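Local coordinates for N5-carboxyaminoimidazole ribonucleotide synthetase (Bacillus anthracis, PDB 3QFF), which probably uses ATP and bicarbonate to carboxylate aminoimidazole ribonucleotide, giving N5-carboxyaminoimidazole ribonucleotide in purine biosynthesis, at residues A41-T46 with L66-H71; L330-R335 with L375-H380; H71-S76 with Q92-H97. All coordinates share one frame; numbering follows the deposited sequence.

Contact 1: A41-T46 with L66-H71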
# COMPACT_ATOMS: atom_id res chain seq x y z
N ALA A 41 -5.46 -17.17 1.83
CA ALA A 41 -4.92 -18.47 2.25
C ALA A 41 -3.59 -18.69 1.55
O ALA A 41 -3.44 -18.37 0.37
CB ALA A 41 -5.91 -19.60 1.94
N VAL A 42 -2.60 -19.24 2.26
CA VAL A 42 -1.30 -19.51 1.66
C VAL A 42 -0.85 -20.94 1.96
O VAL A 42 -1.12 -21.46 3.04
CB VAL A 42 -0.21 -18.47 2.13
CG1 VAL A 42 -0.11 -18.41 3.65
CG2 VAL A 42 1.17 -18.77 1.52
N LEU A 43 -0.18 -21.55 0.99
CA LEU A 43 0.51 -22.83 1.19
C LEU A 43 2.01 -22.64 0.98
O LEU A 43 2.43 -22.06 -0.02
CB LEU A 43 -0.04 -23.90 0.25
CG LEU A 43 0.53 -25.33 0.27
CD1 LEU A 43 -0.47 -26.26 -0.37
CD2 LEU A 43 1.87 -25.44 -0.46
N ASP A 44 2.80 -23.18 1.91
CA ASP A 44 4.25 -22.99 1.94
C ASP A 44 4.87 -24.07 2.85
O ASP A 44 4.27 -24.43 3.86
CB ASP A 44 4.59 -21.60 2.48
CG ASP A 44 6.08 -21.23 2.31
OD1 ASP A 44 6.88 -21.58 3.19
OD2 ASP A 44 6.43 -20.60 1.28
N PRO A 45 6.05 -24.61 2.47
CA PRO A 45 6.76 -25.64 3.24
C PRO A 45 7.18 -25.23 4.65
O PRO A 45 7.35 -26.11 5.52
CB PRO A 45 8.01 -25.89 2.39
CG PRO A 45 7.60 -25.58 1.02
CD PRO A 45 6.65 -24.42 1.14
N THR A 46 7.37 -23.94 4.88
CA THR A 46 7.85 -23.44 6.18
C THR A 46 6.74 -22.69 6.90
O THR A 46 6.00 -21.93 6.28
CB THR A 46 9.07 -22.51 6.01
OG1 THR A 46 10.02 -23.11 5.13
CG2 THR A 46 9.74 -22.24 7.36
N LEU A 66 -0.04 -33.18 -3.30
CA LEU A 66 -1.29 -32.91 -4.02
C LEU A 66 -2.49 -32.74 -3.08
O LEU A 66 -3.33 -31.89 -3.33
CB LEU A 66 -1.58 -33.95 -5.12
CG LEU A 66 -2.96 -33.92 -5.82
CD1 LEU A 66 -3.21 -32.62 -6.59
CD2 LEU A 66 -3.15 -35.12 -6.73
N LYS A 67 -2.55 -33.52 -2.00
CA LYS A 67 -3.60 -33.38 -0.98
C LYS A 67 -3.64 -31.98 -0.37
O LYS A 67 -4.71 -31.41 -0.16
CB LYS A 67 -3.45 -34.43 0.13
CG LYS A 67 -3.38 -35.88 -0.35
CD LYS A 67 -4.74 -36.55 -0.47
CE LYS A 67 -4.63 -38.05 -0.18
NZ LYS A 67 -5.75 -38.82 -0.79
N ALA A 68 -2.47 -31.43 -0.06
CA ALA A 68 -2.39 -30.08 0.51
C ALA A 68 -2.79 -29.02 -0.52
O ALA A 68 -3.54 -28.11 -0.21
CB ALA A 68 -1.00 -29.80 1.05
N ILE A 69 -2.29 -29.16 -1.75
CA ILE A 69 -2.69 -28.30 -2.88
C ILE A 69 -4.22 -28.32 -3.03
O ILE A 69 -4.85 -27.28 -3.24
CB ILE A 69 -2.00 -28.77 -4.21
CG1 ILE A 69 -0.50 -28.39 -4.24
CG2 ILE A 69 -2.71 -28.21 -5.45
CD1 ILE A 69 -0.23 -26.88 -4.22
N GLN A 70 -4.80 -29.52 -2.90
CA GLN A 70 -6.24 -29.70 -2.96
C GLN A 70 -6.95 -28.99 -1.82
O GLN A 70 -7.99 -28.38 -2.02
CB GLN A 70 -6.61 -31.19 -2.99
CG GLN A 70 -6.44 -31.81 -4.37
CD GLN A 70 -6.53 -33.33 -4.39
OE1 GLN A 70 -6.53 -33.98 -3.34
NE2 GLN A 70 -6.59 -33.90 -5.58
N HIS A 71 -6.38 -29.08 -0.61
CA HIS A 71 -6.96 -28.41 0.54
C HIS A 71 -6.97 -26.88 0.35
O HIS A 71 -7.95 -26.23 0.66
CB HIS A 71 -6.26 -28.81 1.84
CG HIS A 71 -6.87 -28.20 3.06
ND1 HIS A 71 -6.12 -27.70 4.10
CD2 HIS A 71 -8.17 -27.97 3.39
CE1 HIS A 71 -6.93 -27.19 5.02
NE2 HIS A 71 -8.17 -27.35 4.61
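L43 meets A68 and I69 through a single methyl, CD1, which is laid against the first turn of helix 66-74. The side chain leaves strand 39-44 directed at the helix, with CG anti to the backbone N (chi1 180°) and therefore beside the carbonyl carbon. From there CD1 arrives at the backbone between A68 and I69: it lies 3.6 Å from A68 O and 3.7 Å from I69 N, so it rests on the peptide link of the helix as much as on side chains. Two methyls of the helix also touch it. A68 CB, which points at the strand, is 3.9 Å from L43 CD1, and I69 CD1 is also 3.9 Å from L43 CD1. The isoleucine gets there differently, because its CA-CB bond runs past the strand and only the far end of the chain turns in. CG1 sits beside the backbone N, anti to the carbonyl carbon (chi1 -74°), and the bend at chi2 brings CD1 round to the leucine. The contact is thus apolar and buried, one leucine branch touching a small methyl and the tip of a longer chain.

Further along, D44 OD1 accepts from T46 N at 2.9 Å, an Asx turn, while D44 OD2 takes the backbone NH of G22. On its two edges strand 39-44 is hydrogen-bonded to strands 16-20 and 57-60 of the parallel sheet. Helix 66-74 packs across that sheet, L72 continuing the contact against A41 and L43, and on another flank I69 and Q70 touch L94 and W93 of helix 88-97.

Contact 2: L330-R335 with L375-H380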
# COMPACT_ATOMS: atom_id res chain seq x y z
N LEU A 330 19.33 -1.06 9.02
CA LEU A 330 18.78 -0.76 10.36
C LEU A 330 19.59 0.28 11.10
O LEU A 330 19.03 1.10 11.82
CB LEU A 330 18.63 -2.03 11.20
CG LEU A 330 17.65 -3.11 10.72
CD1 LEU A 330 17.83 -4.35 11.56
CD2 LEU A 330 16.19 -2.66 10.75
N ARG A 331 20.91 0.26 10.91
CA ARG A 331 21.78 1.21 11.59
C ARG A 331 21.70 2.61 10.98
O ARG A 331 21.93 3.61 11.67
CB ARG A 331 23.23 0.69 11.66
CG ARG A 331 23.38 -0.47 12.65
CD ARG A 331 24.82 -0.95 12.85
NE ARG A 331 25.32 -1.70 11.69
CZ ARG A 331 26.13 -1.18 10.77
NH1 ARG A 331 26.54 0.08 10.87
NH2 ARG A 331 26.53 -1.93 9.75
N GLN A 332 21.35 2.67 9.70
CA GLN A 332 21.28 3.92 8.95
C GLN A 332 19.84 4.43 8.82
O GLN A 332 19.58 5.33 8.03
CB GLN A 332 21.86 3.72 7.54
CG GLN A 332 23.38 3.52 7.47
CD GLN A 332 24.13 4.82 7.56
OE1 GLN A 332 24.04 5.53 8.56
NE2 GLN A 332 24.87 5.15 6.51
N VAL A 333 18.93 3.85 9.59
CA VAL A 333 17.49 4.13 9.46
C VAL A 333 17.16 5.63 9.55
O VAL A 333 16.29 6.12 8.83
CB VAL A 333 16.63 3.25 10.42
CG1 VAL A 333 16.53 3.86 11.81
CG2 VAL A 333 15.25 3.01 9.83
N ASN A 334 17.91 6.35 10.38
CA ASN A 334 17.77 7.81 10.51
C ASN A 334 18.16 8.59 9.26
O ASN A 334 17.88 9.78 9.15
CB ASN A 334 18.56 8.31 11.73
CG ASN A 334 20.06 8.05 11.61
OD1 ASN A 334 20.50 6.98 11.16
ND2 ASN A 334 20.86 9.03 12.03
N ARG A 335 18.80 7.93 8.30
CA ARG A 335 19.25 8.62 7.09
C ARG A 335 18.35 8.32 5.90
O ARG A 335 18.68 8.68 4.76
CB ARG A 335 20.71 8.28 6.77
CG ARG A 335 21.68 8.57 7.90
CD ARG A 335 22.90 9.32 7.40
NE ARG A 335 23.82 8.47 6.64
CZ ARG A 335 25.03 8.85 6.23
NH1 ARG A 335 25.49 10.06 6.52
NH2 ARG A 335 25.80 8.01 5.55
N LEU A 375 24.74 6.33 1.35
CA LEU A 375 24.34 5.56 2.52
C LEU A 375 25.39 4.54 2.94
O LEU A 375 25.39 4.08 4.08
CB LEU A 375 22.99 4.87 2.28
CG LEU A 375 21.75 5.78 2.17
CD1 LEU A 375 20.53 4.99 1.73
CD2 LEU A 375 21.47 6.46 3.50
N HIS A 376 26.27 4.19 2.00
CA HIS A 376 27.33 3.20 2.21
C HIS A 376 26.84 1.85 2.73
O HIS A 376 27.47 1.22 3.58
CB HIS A 376 28.48 3.79 3.06
CG HIS A 376 29.21 4.90 2.36
ND1 HIS A 376 30.01 4.68 1.26
CD2 HIS A 376 29.23 6.23 2.58
CE1 HIS A 376 30.49 5.83 0.83
NE2 HIS A 376 30.03 6.79 1.62
N ILE A 377 25.68 1.43 2.24
CA ILE A 377 25.14 0.12 2.58
C ILE A 377 25.52 -0.90 1.50
O ILE A 377 25.76 -2.07 1.80
CB ILE A 377 23.60 0.18 2.73
CG1 ILE A 377 23.21 1.05 3.94
CG2 ILE A 377 23.00 -1.21 2.85
CD1 ILE A 377 21.74 1.50 3.93
N TRP A 378 25.58 -0.44 0.26
CA TRP A 378 25.78 -1.35 -0.88
C TRP A 378 27.17 -1.24 -1.51
O TRP A 378 27.33 -1.54 -2.69
CB TRP A 378 24.67 -1.16 -1.93
CG TRP A 378 23.28 -1.38 -1.36
CD1 TRP A 378 22.63 -2.57 -1.22
CD2 TRP A 378 22.39 -0.38 -0.84
NE1 TRP A 378 21.39 -2.38 -0.64
CE2 TRP A 378 21.22 -1.04 -0.41
CE3 TRP A 378 22.47 1.02 -0.71
CZ2 TRP A 378 20.13 -0.35 0.15
CZ3 TRP A 378 21.39 1.70 -0.15
CH2 TRP A 378 20.23 1.01 0.27
N ASP A 379 28.17 -0.84 -0.72
CA ASP A 379 29.55 -0.65 -1.20
C ASP A 379 30.12 -1.89 -1.93
O ASP A 379 30.87 -1.76 -2.90
CB ASP A 379 30.49 -0.22 -0.05
CG ASP A 379 30.38 1.27 0.29
OD1 ASP A 379 30.67 1.65 1.44
OD2 ASP A 379 30.02 2.08 -0.59
N HIS A 380 29.76 -3.07 -1.44
CA HIS A 380 30.09 -4.34 -2.10
C HIS A 380 29.62 -4.35 -3.56
O HIS A 380 30.42 -4.56 -4.49
CB HIS A 380 29.46 -5.50 -1.30
CG HIS A 380 29.76 -6.87 -1.85
ND1 HIS A 380 29.05 -7.98 -1.46
CD2 HIS A 380 30.68 -7.30 -2.74
CE1 HIS A 380 29.51 -9.04 -2.09
NE2 HIS A 380 30.51 -8.66 -2.87
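Q332 reaches over to the end of the neighbouring helix, where its amide NE2 donates to the carbonyl L375 O at 2.7 Å, with an N-H...O angle of 155°. The oxygen lies in the glutamine's amide plane, but the donor is tilted 27° from the plane of the carbonyl. A bend at chi2 (-80°) folds the glutamine chain toward that bond. Beside it the contact is apolar: L375 CD2 packs against R335 CB at 3.8 Å, and I377 CD1 approaches Q332 CB at 4.2 Å. In the C-terminal part of this ATP-grasp enzyme, L330-R335 leaves helix 323-331, and L375-H380 links helix 365-374 to helix 379-382. The glutamine thus supplies a donor to the carbonyl of L375, just before H376 turns the chain with positive phi.

The backbone bond from R335 N to Q332 O, 2.7 Å, closes the turn that sets the glutamine and arginine side by side, and R335 O is taken by K371 NZ. Within L375-H380, H376 ND1 donates to both carboxylate oxygens of D379, 3.2 Å from OD2. I377 also lies on H325 and V329 of helix 323-331, its CG2 over one face of the W378 ring. L330 and V333 pack on P13 and L305 of the second subunit, another copy of this protein.

Contact 3: H71-S76 with Q92-H97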
# COMPACT_ATOMS: atom_id res chain seq x y z
N HIS A 71 -6.38 -29.08 -0.61
CA HIS A 71 -6.96 -28.41 0.54
C HIS A 71 -6.97 -26.88 0.35
O HIS A 71 -7.95 -26.23 0.66
CB HIS A 71 -6.26 -28.81 1.84
CG HIS A 71 -6.87 -28.20 3.06
ND1 HIS A 71 -6.12 -27.70 4.10
CD2 HIS A 71 -8.17 -27.97 3.39
CE1 HIS A 71 -6.93 -27.19 5.02
NE2 HIS A 71 -8.17 -27.35 4.61
N LEU A 72 -5.87 -26.32 -0.17
CA LEU A 72 -5.82 -24.89 -0.50
C LEU A 72 -6.88 -24.51 -1.51
O LEU A 72 -7.60 -23.52 -1.34
CB LEU A 72 -4.43 -24.50 -1.05
CG LEU A 72 -4.22 -23.03 -1.45
CD1 LEU A 72 -4.20 -22.13 -0.20
CD2 LEU A 72 -2.91 -22.90 -2.20
N ALA A 73 -7.00 -25.31 -2.57
CA ALA A 73 -7.97 -25.03 -3.62
C ALA A 73 -9.39 -25.05 -3.08
O ALA A 73 -10.19 -24.17 -3.42
CB ALA A 73 -7.80 -26.01 -4.78
N GLU A 74 -9.66 -26.04 -2.22
CA GLU A 74 -10.99 -26.27 -1.61
C GLU A 74 -11.53 -25.10 -0.82
O GLU A 74 -12.75 -24.99 -0.62
CB GLU A 74 -10.90 -27.41 -0.60
CG GLU A 74 -10.95 -28.79 -1.16
CD GLU A 74 -10.92 -29.83 -0.06
OE1 GLU A 74 -11.38 -30.95 -0.34
OE2 GLU A 74 -10.47 -29.54 1.08
N ILE A 75 -10.64 -24.27 -0.30
CA ILE A 75 -11.04 -23.14 0.53
C ILE A 75 -10.78 -21.79 -0.12
O ILE A 75 -10.96 -20.74 0.50
CB ILE A 75 -10.36 -23.22 1.90
CG1 ILE A 75 -8.85 -22.97 1.74
CG2 ILE A 75 -10.70 -24.57 2.56
CD1 ILE A 75 -8.06 -23.01 3.00
N SER A 76 -10.37 -21.83 -1.39
CA SER A 76 -10.04 -20.61 -2.15
C SER A 76 -11.03 -20.38 -3.29
O SER A 76 -11.38 -21.31 -4.01
CB SER A 76 -8.63 -20.75 -2.75
OG SER A 76 -7.66 -20.85 -1.74
N GLN A 92 -2.54 -29.30 -13.48
CA GLN A 92 -3.75 -29.74 -14.17
C GLN A 92 -4.92 -29.85 -13.19
O GLN A 92 -6.04 -29.45 -13.50
CB GLN A 92 -3.56 -31.08 -14.90
CG GLN A 92 -4.79 -31.48 -15.72
CD GLN A 92 -4.56 -32.69 -16.62
OE1 GLN A 92 -4.29 -32.55 -17.81
NE2 GLN A 92 -4.68 -33.88 -16.05
N TRP A 93 -4.65 -30.39 -12.00
CA TRP A 93 -5.72 -30.52 -11.02
C TRP A 93 -6.35 -29.14 -10.72
O TRP A 93 -7.57 -28.97 -10.81
CB TRP A 93 -5.27 -31.21 -9.74
CG TRP A 93 -6.46 -31.61 -8.94
CD1 TRP A 93 -7.17 -32.79 -9.03
CD2 TRP A 93 -7.14 -30.81 -7.97
NE1 TRP A 93 -8.23 -32.77 -8.15
CE2 TRP A 93 -8.24 -31.56 -7.49
CE3 TRP A 93 -6.92 -29.53 -7.45
CZ2 TRP A 93 -9.11 -31.08 -6.51
CZ3 TRP A 93 -7.79 -29.04 -6.47
CH2 TRP A 93 -8.88 -29.82 -6.02
N LEU A 94 -5.49 -28.18 -10.40
CA LEU A 94 -5.93 -26.81 -10.11
C LEU A 94 -6.69 -26.18 -11.27
O LEU A 94 -7.77 -25.61 -11.07
CB LEU A 94 -4.72 -25.94 -9.77
CG LEU A 94 -4.09 -26.25 -8.42
CD1 LEU A 94 -2.65 -25.75 -8.41
CD2 LEU A 94 -4.92 -25.61 -7.32
N GLU A 95 -6.12 -26.29 -12.47
CA GLU A 95 -6.72 -25.69 -13.66
C GLU A 95 -8.13 -26.23 -13.93
O GLU A 95 -9.03 -25.48 -14.33
CB GLU A 95 -5.81 -25.89 -14.88
CG GLU A 95 -6.05 -24.89 -16.00
CD GLU A 95 -5.07 -25.03 -17.15
OE1 GLU A 95 -4.35 -26.05 -17.20
OE2 GLU A 95 -5.02 -24.12 -18.00
N LYS A 96 -8.34 -27.52 -13.68
CA LYS A 96 -9.61 -28.11 -14.01
C LYS A 96 -10.59 -28.23 -12.84
O LYS A 96 -11.80 -28.18 -13.05
CB LYS A 96 -9.41 -29.45 -14.74
CG LYS A 96 -8.45 -29.36 -15.97
CD LYS A 96 -9.00 -28.53 -17.13
CE LYS A 96 -7.90 -28.23 -18.14
NZ LYS A 96 -8.29 -27.21 -19.15
N HIS A 97 -10.08 -28.33 -11.61
CA HIS A 97 -10.96 -28.54 -10.45
C HIS A 97 -11.01 -27.38 -9.45
O HIS A 97 -11.81 -27.39 -8.51
CB HIS A 97 -10.63 -29.86 -9.75
CG HIS A 97 -10.67 -31.05 -10.65
ND1 HIS A 97 -11.84 -31.49 -11.24
CD2 HIS A 97 -9.70 -31.88 -11.08
CE1 HIS A 97 -11.58 -32.55 -11.99
NE2 HIS A 97 -10.29 -32.81 -11.91
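Between H71-S76 and Q92-H97 the nearest CA atoms are those of A73 and L94, 7.0 Å apart, close enough for a methyl of helix 66-74 to touch helix 88-97. That methyl, A73 CB, points at the other helix and is the one side-chain atom of H71-S76 to touch it. It meets two groups. The closer is the indole of W93, which it approaches at the rim of the six-membered ring, in the ring plane and not over a face: A73 CB lies 3.5 Å from W93 CZ3 and 4.1 Å from W93 CH2. With CG anti to the backbone N (chi1 -166°), the corner of the six-membered ring is carried toward the alanine, although the CA-CB bond of the tryptophan does not aim there. H97 CB, one turn on, lies against one face of the indole, 3.7 Å above its plane and offset toward the rim, which probably limits the ring's rotation. The second group is L94, whose CD2 comes to 3.9 Å from A73 CB; its CG is beside the backbone N, and it is again the end of the chain that closes in.

Beyond the alanine, S76 OG donates to L72 O at 2.7 Å from above the carbonyl plane, and I75 N reaches the same oxygen from the opposite face, so two donors grip it. L72 itself faces the sheet, touching I20 and I59, and L94 also reaches I20. Two neighbouring helices laid against a parallel sheet and packed on each other through small and apolar side chains are the usual layering of a Rossmann-like domain, here the preATP-grasp domain.

In the fold
Contacts 1 and 3 belong together in the preATP-grasp domain: their centres are about 10 Å apart, and both use helix 66-74 and share H71. Contact 1 fixes that helix to strand 39-44 of the parallel sheet, and contact 3 joins it to helix 88-97, so the helix is held between the sheet and its neighbour. The two contacts adjoin through neighbouring side chains of helix 66-74. Along the chain contact 1 comes first, then contact 3, then contact 2, whose centre is about 38 Å from that of contact 1 and 44 Å from that of contact 3. In the C-terminal part, contact 2 joins the end of helix 323-331 to the link between helices 365-374 and 379-382, beside the second subunit.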